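Local coordinates for regulatory protein AsnC (PDB 2CG4), which activates transcription of the asnA gene, regulates its own gene and represses gidA expression post-transcriptionally, binding specific DNA sequences as a member of the Lrp/AsnC family, at residues L5-D10 and H40-K45; Y82-A87 and I130-S135; L92-E97 and I124-T129. The protein carries 1 engineered substitution. One frame throughout, in Å; residues are numbered along the deposited sequence.

Contact 1 belongs to the DNA-binding helix-turn-helix domain, whereas contacts 2 and 3 belong to the ligand-binding domain, on the far side of the chain's centre. Centre to centre, contact 1 is 41 Å from contact 2 and 39 Å from contact 3. The latter two are only 11 Å apart, and contact 3 falls entirely between the two segments of contact 2: helix 82-90 leads to strand 95-101, and helix 116-127 to strand 133-147, both in the same sheet. They touch where Ile133 CD1 packs on Ile127 O at 3.2 Å. One bound asparagine lies beside Gln128 of contact 3; another is about 10 Å from the Ala85 side chain of contact 2.

Contact 1: residues L5-D10 and H40-K45; sequences LIDNLD and HVRVEK
Arg42 reaches from helix 36-49 to two carboxylates, those of Asp7 and Asp10, and forms a salt-bridge network with them. One nitrogen does most of the work: NH1 of Arg42 gives a bond to Asp7 OD1 at 2.7 Å and another to Asp10 OD1 at 2.9 Å. Both acceptors lie along the guanidinium edge, but Asp10 OD1 is in the guanidinium plane while Asp7 OD1 is tilted from it by 29°. NH1 meets each oxygen from above its carboxylate plane, more steeply at Asp7. A second, weak bond joins Arg42 NH2 to Asp7 OD2 at 3.4 Å. Arginine suits this place because its long chain, bent at chi2 (-45°), brings several N-H groups to two acids at once. Its positive charge probably also offsets the closeness of the carboxylates, since Asp7 OD1 and Asp10 OD2, both acceptors, stand 2.9 Å apart. Leu9 lies over one guanidinium face, a flat surface that an aliphatic methyl can cover, although the modelled spacing there is doubtfully short.

The contact joins the first helix of the helix-turn-helix domain, 8-19, to helix 36-49, whose early part belongs to the predicted DNA-binding motif and which is probably the recognition helix.

Further out, a water donates to Asp10 OD1 and to the backbone O of Arg42, at 2.6 and 2.9 Å, so Asp10 OD1 is linked through the water to the backbone of Arg42 as well as directly to its guanidinium. Asp10 OD2 is turned back to its own helix start, where Asp7 N gives it a weak bond of 3.3 Å; the Asp7 side chain, at the N-cap, makes no capping bond itself. On the flanks, Leu9 packs on Phe32 of helix 25-32 and Arg42 on Ile13.

Contact 2: residues Y82-A87 and I130-S135; sequences YPSALA and IDEIQS
Ser84 and Glu132 make the polar part of this contact, between helix 82-90 and the turn before strand 133-147. Ser84 OG lies 2.9 Å from Glu132 OE1, but the hydroxyl has one proton and the carbonyl oxygen of Asp81, one turn back, is a second acceptor for it. Serine fits because its short side chain, with chi1 at 42°, stays close to the helix backbone while still meeting a partner across the gap. The bend of the glutamate chain at chi2 (92°) places OE1 beside Ser84 OG, while OE2 forms a salt bridge with Lys88, one turn further along.

The apolar part centres on Ala85. Its CB is 4.3 Å from Glu132 CB, and its CA is 4.4 Å from Ile130 CG2, an approach that suits a residue with no more than a methyl. Ala85 also packs on Leu76 and Ile107 of the sheet beneath.

Backbone bonds shape the second segment. A type I turn runs from Ile130 to Ile133, closed by Ile133 N to Ile130 O at 3.1 Å, and a classic beta bulge follows, Gln134 and Ser135 facing Ile75. In this ferredoxin-like fold the contact joins the helix of the first crossover to the turn entering the last strand.

The salt bridge to Lys88 probably favours the charged form of Glu132, while the pairing with Ser84 depends on which acceptor the hydroxyl proton chooses.

Contact 3: residues L92-E97 and I124-T129; sequences LDEVTE and INKIQT. With ASN (asparagine), chain C.
Leu92 and Lys126 mark the nearest approach of the two backbones, their CA atoms 7.8 Å apart. Residues 92-94 form the loop between helix 82-90 and strand 95-101, the second strand of the ferredoxin-like sheet, and a weak bond from Val95 N to Leu92 O turns the chain into that strand. Opposite, helix 116-127 widens into a pi-type turn at 124-127.

Leucine serves here because its two methyls can divide their contacts: CD2 lies 3.9 Å from Lys126 CB, while CD1 meets Ile127 CG1 at 4.1 Å. Lys126 is extended beyond CG, which carries its amine past this apolar patch to Glu94. The two side chains cross at about a right angle, and NZ of Lys126 makes a salt bridge to Glu94 OE2 at 3.0 Å, approaching from above the carboxylate plane.

Further along, Gln128 lies beside the bound asparagine, whose hydrogen bonds go to Thr136 OG1 and Thr138 N of the same chain and to backbone oxygens of Thr101, Gly103, Tyr105 and Ser106, all of the third subunit. The chain is further tied back on itself where Thr129 OG1 donates to Asn125 O at 2.8 Å, from well above the carbonyl plane.

Contact 1: residues L5-D10 and H40-K45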
loop_
_atom_site.group_PDB
_atom_site.type_symbol
_atom_site.label_atom_id
_atom_site.label_comp_id
_atom_site.label_asym_id
_atom_site.label_seq_id
_atom_site.Cartn_x
_atom_site.Cartn_y
_atom_site.Cartn_z
ATOM N N LEU A 5 33.272 -24.413 -15.183
ATOM C CA LEU A 5 33.731 -23.129 -15.713
ATOM C C LEU A 5 33.773 -23.141 -17.242
ATOM O O LEU A 5 33.654 -24.193 -17.865
ATOM C CB LEU A 5 35.099 -22.769 -15.132
ATOM N N ILE A 6 33.950 -21.967 -17.842
ATOM C CA ILE A 6 33.540 -21.743 -19.226
ATOM C C ILE A 6 34.546 -20.889 -20.004
ATOM O O ILE A 6 34.767 -19.721 -19.684
ATOM C CB ILE A 6 32.119 -21.120 -19.284
ATOM C CG1 ILE A 6 31.060 -22.224 -19.236
ATOM C CG2 ILE A 6 31.941 -20.241 -20.516
ATOM C CD1 ILE A 6 29.874 -21.974 -20.129
ATOM N N ASP A 7 35.158 -21.490 -21.022
ATOM C CA ASP A 7 36.082 -20.785 -21.909
ATOM C C ASP A 7 35.334 -19.722 -22.704
ATOM O O ASP A 7 34.112 -19.634 -22.628
ATOM C CB ASP A 7 36.762 -21.764 -22.882
ATOM C CG ASP A 7 37.195 -23.061 -22.213
ATOM O OD1 ASP A 7 36.315 -23.876 -21.856
ATOM O OD2 ASP A 7 38.416 -23.274 -22.061
ATOM N N ASN A 8 36.062 -18.923 -23.475
ATOM C CA ASN A 8 35.436 -18.148 -24.542
ATOM C C ASN A 8 35.101 -18.995 -25.770
ATOM O O ASN A 8 34.374 -18.552 -26.663
ATOM C CB ASN A 8 36.293 -16.938 -24.925
ATOM C CG ASN A 8 36.182 -15.806 -23.913
ATOM O OD1 ASN A 8 35.137 -15.153 -23.797
ATOM N ND2 ASN A 8 37.259 -15.573 -23.167
ATOM N N LEU A 9 35.625 -20.216 -25.809
ATOM C CA LEU A 9 35.173 -21.200 -26.787
ATOM C C LEU A 9 33.757 -21.654 -26.463
ATOM O O LEU A 9 32.906 -21.749 -27.346
ATOM C CB LEU A 9 36.108 -22.413 -26.829
ATOM C CG LEU A 9 35.649 -23.518 -27.784
ATOM C CD1 LEU A 9 35.885 -23.111 -29.234
ATOM C CD2 LEU A 9 36.321 -24.842 -27.473
ATOM N N ASP A 10 33.522 -21.941 -25.188
ATOM C CA ASP A 10 32.209 -22.321 -24.695
ATOM C C ASP A 10 31.153 -21.249 -24.972
ATOM O O ASP A 10 30.053 -21.557 -25.423
ATOM C CB ASP A 10 32.289 -22.617 -23.200
ATOM C CG ASP A 10 32.869 -23.988 -22.908
ATOM O OD1 ASP A 10 32.792 -24.864 -23.796
ATOM O OD2 ASP A 10 33.392 -24.195 -21.793
ATOM N N HIS A 40 32.057 -30.821 -30.612
ATOM C CA HIS A 40 31.147 -31.872 -30.182
ATOM C C HIS A 40 31.262 -32.110 -28.672
ATOM O O HIS A 40 30.265 -32.348 -27.987
ATOM C CB HIS A 40 31.414 -33.161 -30.962
ATOM C CG HIS A 40 30.434 -34.253 -30.673
ATOM N ND1 HIS A 40 29.444 -34.617 -31.559
ATOM C CD2 HIS A 40 30.289 -35.058 -29.593
ATOM C CE1 HIS A 40 28.732 -35.601 -31.038
ATOM N NE2 HIS A 40 29.223 -35.888 -29.845
ATOM N N VAL A 41 32.489 -32.039 -28.160
ATOM C CA VAL A 41 32.780 -32.469 -26.794
ATOM C C VAL A 41 32.485 -31.347 -25.796
ATOM O O VAL A 41 31.917 -31.586 -24.737
ATOM C CB VAL A 41 34.244 -32.992 -26.663
ATOM C CG1 VAL A 41 34.787 -32.783 -25.256
ATOM C CG2 VAL A 41 34.313 -34.465 -27.044
ATOM N N ARG A 42 32.862 -30.125 -26.153
ATOM C CA ARG A 42 32.456 -28.934 -25.417
ATOM C C ARG A 42 30.951 -28.912 -25.157
ATOM O O ARG A 42 30.518 -28.784 -24.011
ATOM C CB ARG A 42 32.872 -27.670 -26.178
ATOM C CG ARG A 42 34.369 -27.554 -26.411
ATOM C CD ARG A 42 35.147 -27.895 -25.149
ATOM N NE ARG A 42 36.440 -27.220 -25.106
ATOM C CZ ARG A 42 36.652 -26.035 -24.544
ATOM N NH1 ARG A 42 35.648 -25.377 -23.979
ATOM N NH2 ARG A 42 37.867 -25.498 -24.557
ATOM N N VAL A 43 30.165 -29.028 -26.225
ATOM C CA VAL A 43 28.706 -29.094 -26.136
ATOM C C VAL A 43 28.246 -30.201 -25.181
ATOM O O VAL A 43 27.292 -30.021 -24.415
ATOM C CB VAL A 43 28.068 -29.296 -27.542
ATOM C CG1 VAL A 43 26.638 -29.811 -27.435
ATOM C CG2 VAL A 43 28.121 -28.000 -28.346
ATOM N N GLU A 44 28.936 -31.340 -25.224
ATOM C CA GLU A 44 28.548 -32.512 -24.444
ATOM C C GLU A 44 28.872 -32.346 -22.962
ATOM O O GLU A 44 28.148 -32.840 -22.100
ATOM C CB GLU A 44 29.241 -33.765 -24.982
ATOM C CG GLU A 44 28.330 -34.978 -25.116
ATOM C CD GLU A 44 27.828 -35.508 -23.781
ATOM O OE1 GLU A 44 28.083 -36.694 -23.481
ATOM O OE2 GLU A 44 27.172 -34.747 -23.037
ATOM N N LYS A 45 29.974 -31.662 -22.673
ATOM C CA LYS A 45 30.307 -31.320 -21.295
ATOM C C LYS A 45 29.265 -30.358 -20.715
ATOM O O LYS A 45 28.763 -30.576 -19.613
ATOM C CB LYS A 45 31.715 -30.724 -21.210
ATOM C CG LYS A 45 32.846 -31.759 -21.165
ATOM C CD LYS A 45 34.180 -31.107 -21.532
ATOM C CE LYS A 45 35.265 -32.134 -21.838
ATOM N NZ LYS A 45 36.468 -31.505 -22.474
HETATM O O HOH W 1 32.456 -27.098 -22.576
#

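Contact 2: residues Y82-A87 and I130-S135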
loop_
_atom_site.group_PDB
_atom_site.type_symbol
_atom_site.label_atom_id
_atom_site.label_comp_id
_atom_site.label_asym_id
_atom_site.label_seq_id
_atom_site.Cartn_x
_atom_site.Cartn_y
_atom_site.Cartn_z
ATOM N N TYR A 82 3.169 -22.458 1.723
ATOM C CA TYR A 82 3.805 -22.369 0.407
ATOM C C TYR A 82 4.001 -23.707 -0.323
ATOM O O TYR A 82 3.599 -23.845 -1.482
ATOM C CB TYR A 82 5.143 -21.647 0.521
ATOM C CG TYR A 82 6.018 -21.761 -0.710
ATOM C CD1 TYR A 82 5.592 -21.270 -1.947
ATOM C CD2 TYR A 82 7.282 -22.347 -0.636
ATOM C CE1 TYR A 82 6.396 -21.365 -3.077
ATOM C CE2 TYR A 82 8.089 -22.446 -1.760
ATOM C CZ TYR A 82 7.638 -21.953 -2.973
ATOM O OH TYR A 82 8.439 -22.042 -4.073
ATOM N N PRO A 83 4.638 -24.695 0.339
ATOM C CA PRO A 83 4.857 -25.988 -0.321
ATOM C C PRO A 83 3.586 -26.661 -0.866
ATOM O O PRO A 83 3.623 -27.247 -1.950
ATOM C CB PRO A 83 5.496 -26.834 0.778
ATOM C CG PRO A 83 6.164 -25.841 1.667
ATOM C CD PRO A 83 5.215 -24.677 1.697
ATOM N N SER A 84 2.471 -26.574 -0.145
ATOM C CA SER A 84 1.257 -27.256 -0.601
ATOM C C SER A 84 0.469 -26.450 -1.641
ATOM O O SER A 84 0.006 -26.999 -2.638
ATOM C CB SER A 84 0.365 -27.685 0.578
ATOM O OG SER A 84 0.283 -26.679 1.576
ATOM N N ALA A 85 0.334 -25.148 -1.419
ATOM C CA ALA A 85 -0.085 -24.225 -2.481
ATOM C C ALA A 85 0.652 -24.466 -3.801
ATOM O O ALA A 85 0.024 -24.653 -4.841
ATOM C CB ALA A 85 0.093 -22.777 -2.028
ATOM N N LEU A 86 1.981 -24.458 -3.755
ATOM C CA LEU A 86 2.796 -24.720 -4.943
ATOM C C LEU A 86 2.460 -26.052 -5.621
ATOM O O LEU A 86 2.343 -26.123 -6.841
ATOM C CB LEU A 86 4.288 -24.655 -4.596
ATOM C CG LEU A 86 5.307 -24.822 -5.732
ATOM C CD1 LEU A 86 5.400 -23.577 -6.639
ATOM C CD2 LEU A 86 6.677 -25.189 -5.165
ATOM N N ALA A 87 2.308 -27.106 -4.825
ATOM C CA ALA A 87 1.969 -28.433 -5.341
ATOM C C ALA A 87 0.629 -28.468 -6.093
ATOM O O ALA A 87 0.500 -29.149 -7.111
ATOM C CB ALA A 87 1.964 -29.429 -4.214
ATOM N N ILE A 130 -7.937 -23.226 -4.682
ATOM C CA ILE A 130 -6.832 -23.726 -3.869
ATOM C C ILE A 130 -6.935 -23.156 -2.457
ATOM O O ILE A 130 -6.859 -21.936 -2.245
ATOM C CB ILE A 130 -5.454 -23.383 -4.469
ATOM C CG1 ILE A 130 -5.163 -24.245 -5.702
ATOM C CG2 ILE A 130 -4.349 -23.563 -3.429
ATOM C CD1 ILE A 130 -3.999 -23.736 -6.527
ATOM N N ASP A 131 -7.092 -24.058 -1.496
ATOM C CA ASP A 131 -7.673 -23.740 -0.202
ATOM C C ASP A 131 -6.752 -22.909 0.698
ATOM O O ASP A 131 -7.232 -22.153 1.538
ATOM C CB ASP A 131 -8.088 -25.046 0.495
ATOM C CG ASP A 131 -8.128 -24.914 1.989
ATOM O OD1 ASP A 131 -9.167 -24.446 2.510
ATOM O OD2 ASP A 131 -7.117 -25.266 2.645
ATOM N N GLU A 132 -5.438 -23.051 0.514
ATOM C CA GLU A 132 -4.425 -22.224 1.201
ATOM C C GLU A 132 -4.401 -20.741 0.788
ATOM O O GLU A 132 -3.679 -19.941 1.382
ATOM C CB GLU A 132 -3.017 -22.793 0.973
ATOM C CG GLU A 132 -2.767 -24.175 1.577
ATOM C CD GLU A 132 -3.051 -25.300 0.599
ATOM O OE1 GLU A 132 -2.533 -26.422 0.801
ATOM O OE2 GLU A 132 -3.793 -25.064 -0.376
ATOM N N ILE A 133 -5.164 -20.377 -0.233
ATOM C CA ILE A 133 -5.022 -19.060 -0.850
ATOM C C ILE A 133 -6.040 -18.090 -0.253
ATOM O O ILE A 133 -7.246 -18.365 -0.230
ATOM C CB ILE A 133 -5.161 -19.149 -2.391
ATOM C CG1 ILE A 133 -3.836 -19.593 -3.012
ATOM C CG2 ILE A 133 -5.594 -17.837 -2.978
ATOM C CD1 ILE A 133 -3.957 -20.144 -4.423
ATOM N N GLN A 134 -5.550 -16.965 0.255
ATOM C CA GLN A 134 -6.431 -15.960 0.830
ATOM C C GLN A 134 -6.828 -14.930 -0.221
ATOM O O GLN A 134 -8.006 -14.599 -0.356
ATOM C CB GLN A 134 -5.798 -15.290 2.060
ATOM C CG GLN A 134 -5.680 -13.784 1.953
ATOM C CD GLN A 134 -5.668 -13.088 3.299
ATOM O OE1 GLN A 134 -6.569 -12.294 3.595
ATOM N NE2 GLN A 134 -4.644 -13.363 4.122
ATOM N N SER A 135 -5.847 -14.439 -0.975
ATOM C CA SER A 135 -6.135 -13.528 -2.089
ATOM C C SER A 135 -5.176 -13.717 -3.255
ATOM O O SER A 135 -4.070 -14.225 -3.084
ATOM C CB SER A 135 -6.120 -12.073 -1.619
ATOM O OG SER A 135 -4.900 -11.762 -0.970
#

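Contact 3: residues L92-E97 and I124-T129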
loop_
_atom_site.group_PDB
_atom_site.type_symbol
_atom_site.label_atom_id
_atom_site.label_comp_id
_atom_site.label_asym_id
_atom_site.label_seq_id
_atom_site.Cartn_x
_atom_site.Cartn_y
_atom_site.Cartn_z
ATOM N N LEU A 92 -1.444 -27.236 -12.824
ATOM C CA LEU A 92 -2.200 -26.426 -13.773
ATOM C C LEU A 92 -1.350 -26.030 -14.970
ATOM O O LEU A 92 -0.254 -25.498 -14.808
ATOM C CB LEU A 92 -2.774 -25.178 -13.092
ATOM C CG LEU A 92 -3.662 -25.426 -11.869
ATOM C CD1 LEU A 92 -3.947 -24.137 -11.105
ATOM C CD2 LEU A 92 -4.950 -26.129 -12.277
ATOM N N ASP A 93 -1.871 -26.282 -16.169
ATOM C CA ASP A 93 -1.124 -26.067 -17.405
ATOM C C ASP A 93 -1.032 -24.593 -17.797
ATOM O O ASP A 93 -0.163 -24.205 -18.573
ATOM C CB ASP A 93 -1.756 -26.860 -18.555
ATOM C CG ASP A 93 -1.591 -28.364 -18.390
ATOM O OD1 ASP A 93 -0.642 -28.790 -17.684
ATOM O OD2 ASP A 93 -2.416 -29.114 -18.968
ATOM N N GLU A 94 -1.945 -23.783 -17.270
ATOM C CA GLU A 94 -1.988 -22.357 -17.580
ATOM C C GLU A 94 -0.904 -21.589 -16.813
ATOM O O GLU A 94 -0.484 -20.493 -17.221
ATOM C CB GLU A 94 -3.384 -21.793 -17.284
ATOM C CG GLU A 94 -4.207 -22.659 -16.334
ATOM C CD GLU A 94 -5.017 -23.735 -17.042
ATOM O OE1 GLU A 94 -5.446 -23.494 -18.188
ATOM O OE2 GLU A 94 -5.240 -24.815 -16.451
ATOM N N VAL A 95 -0.447 -22.193 -15.715
ATOM C CA VAL A 95 0.699 -21.705 -14.957
ATOM C C VAL A 95 1.994 -22.154 -15.608
ATOM O O VAL A 95 2.368 -23.329 -15.483
ATOM C CB VAL A 95 0.712 -22.273 -13.537
ATOM C CG1 VAL A 95 1.892 -21.715 -12.767
ATOM C CG2 VAL A 95 -0.619 -22.003 -12.818
ATOM N N THR A 96 2.683 -21.223 -16.270
ATOM C CA THR A 96 3.924 -21.514 -16.948
ATOM C C THR A 96 5.184 -21.240 -16.108
ATOM O O THR A 96 6.273 -21.710 -16.436
ATOM C CB THR A 96 4.036 -20.716 -18.266
ATOM O OG1 THR A 96 3.858 -19.321 -17.998
ATOM C CG2 THR A 96 2.988 -21.177 -19.275
ATOM N N GLU A 97 5.052 -20.461 -15.039
ATOM C CA GLU A 97 6.218 -20.072 -14.251
ATOM C C GLU A 97 5.743 -19.825 -12.850
ATOM O O GLU A 97 4.575 -19.518 -12.637
ATOM C CB GLU A 97 6.838 -18.775 -14.787
ATOM C CG GLU A 97 7.212 -18.808 -16.247
ATOM C CD GLU A 97 8.007 -17.571 -16.684
ATOM O OE1 GLU A 97 8.068 -16.583 -15.917
ATOM O OE2 GLU A 97 8.567 -17.585 -17.804
ATOM N N ILE A 124 -11.009 -18.248 -10.802
ATOM C CA ILE A 124 -12.104 -18.573 -9.900
ATOM C C ILE A 124 -12.138 -20.066 -9.591
ATOM O O ILE A 124 -12.283 -20.468 -8.442
ATOM C CB ILE A 124 -13.461 -18.086 -10.464
ATOM C CG1 ILE A 124 -13.432 -16.564 -10.676
ATOM C CG2 ILE A 124 -14.600 -18.455 -9.523
ATOM C CD1 ILE A 124 -14.726 -15.972 -11.224
ATOM N N ASN A 125 -11.958 -20.886 -10.623
ATOM C CA ASN A 125 -12.253 -22.309 -10.527
ATOM C C ASN A 125 -11.035 -23.202 -10.320
ATOM O O ASN A 125 -11.168 -24.309 -9.794
ATOM C CB ASN A 125 -13.052 -22.766 -11.742
ATOM C CG ASN A 125 -14.436 -22.164 -11.773
ATOM O OD1 ASN A 125 -15.202 -22.282 -10.815
ATOM N ND2 ASN A 125 -14.758 -21.494 -12.869
ATOM N N LYS A 126 -9.858 -22.725 -10.719
ATOM C CA LYS A 126 -8.642 -23.527 -10.584
ATOM C C LYS A 126 -7.660 -22.978 -9.554
ATOM O O LYS A 126 -7.105 -23.738 -8.753
ATOM C CB LYS A 126 -7.951 -23.712 -11.938
ATOM C CG LYS A 126 -8.760 -24.529 -12.940
ATOM C CD LYS A 126 -8.121 -24.479 -14.322
ATOM C CE LYS A 126 -8.944 -25.225 -15.361
ATOM N NZ LYS A 126 -8.107 -25.642 -16.525
ATOM N N ILE A 127 -7.439 -21.667 -9.572
ATOM C CA ILE A 127 -6.437 -21.052 -8.700
ATOM C C ILE A 127 -7.031 -20.680 -7.337
ATOM O O ILE A 127 -6.456 -20.980 -6.291
ATOM C CB ILE A 127 -5.787 -19.801 -9.363
ATOM C CG1 ILE A 127 -4.963 -20.206 -10.587
ATOM C CG2 ILE A 127 -4.924 -19.040 -8.362
ATOM C CD1 ILE A 127 -4.578 -19.041 -11.486
ATOM N N GLN A 128 -8.186 -20.027 -7.363
ATOM C CA GLN A 128 -8.790 -19.449 -6.168
ATOM C C GLN A 128 -9.474 -20.511 -5.308
ATOM O O GLN A 128 -9.811 -20.269 -4.135
ATOM C CB GLN A 128 -9.830 -18.429 -6.598
ATOM C CG GLN A 128 -9.881 -17.188 -5.769
ATOM C CD GLN A 128 -10.011 -15.935 -6.618
ATOM O OE1 GLN A 128 -9.137 -15.077 -6.603
ATOM N NE2 GLN A 128 -11.108 -15.828 -7.359
ATOM N N THR A 129 -9.710 -21.674 -5.907
ATOM C CA THR A 129 -10.286 -22.796 -5.180
ATOM C C THR A 129 -9.208 -23.473 -4.352
ATOM O O THR A 129 -9.524 -24.203 -3.426
ATOM C CB THR A 129 -10.961 -23.833 -6.118
ATOM O OG1 THR A 129 -10.078 -24.164 -7.197
ATOM C CG2 THR A 129 -12.259 -23.282 -6.688
HETATM N N ASN C . -8.233 -9.407 -7.141
HETATM C CA ASN C . -8.101 -10.726 -7.827
HETATM C C ASN C . -6.898 -10.792 -8.728
HETATM O O ASN C . -6.586 -9.842 -9.455
HETATM C CB ASN C . -9.354 -11.055 -8.619
HETATM C CG ASN C . -10.534 -11.302 -7.730
HETATM O OD1 ASN C . -10.500 -12.174 -6.860
HETATM N ND2 ASN C . -11.583 -10.523 -7.922
HETATM O OXT ASN C . -6.215 -11.808 -8.710
#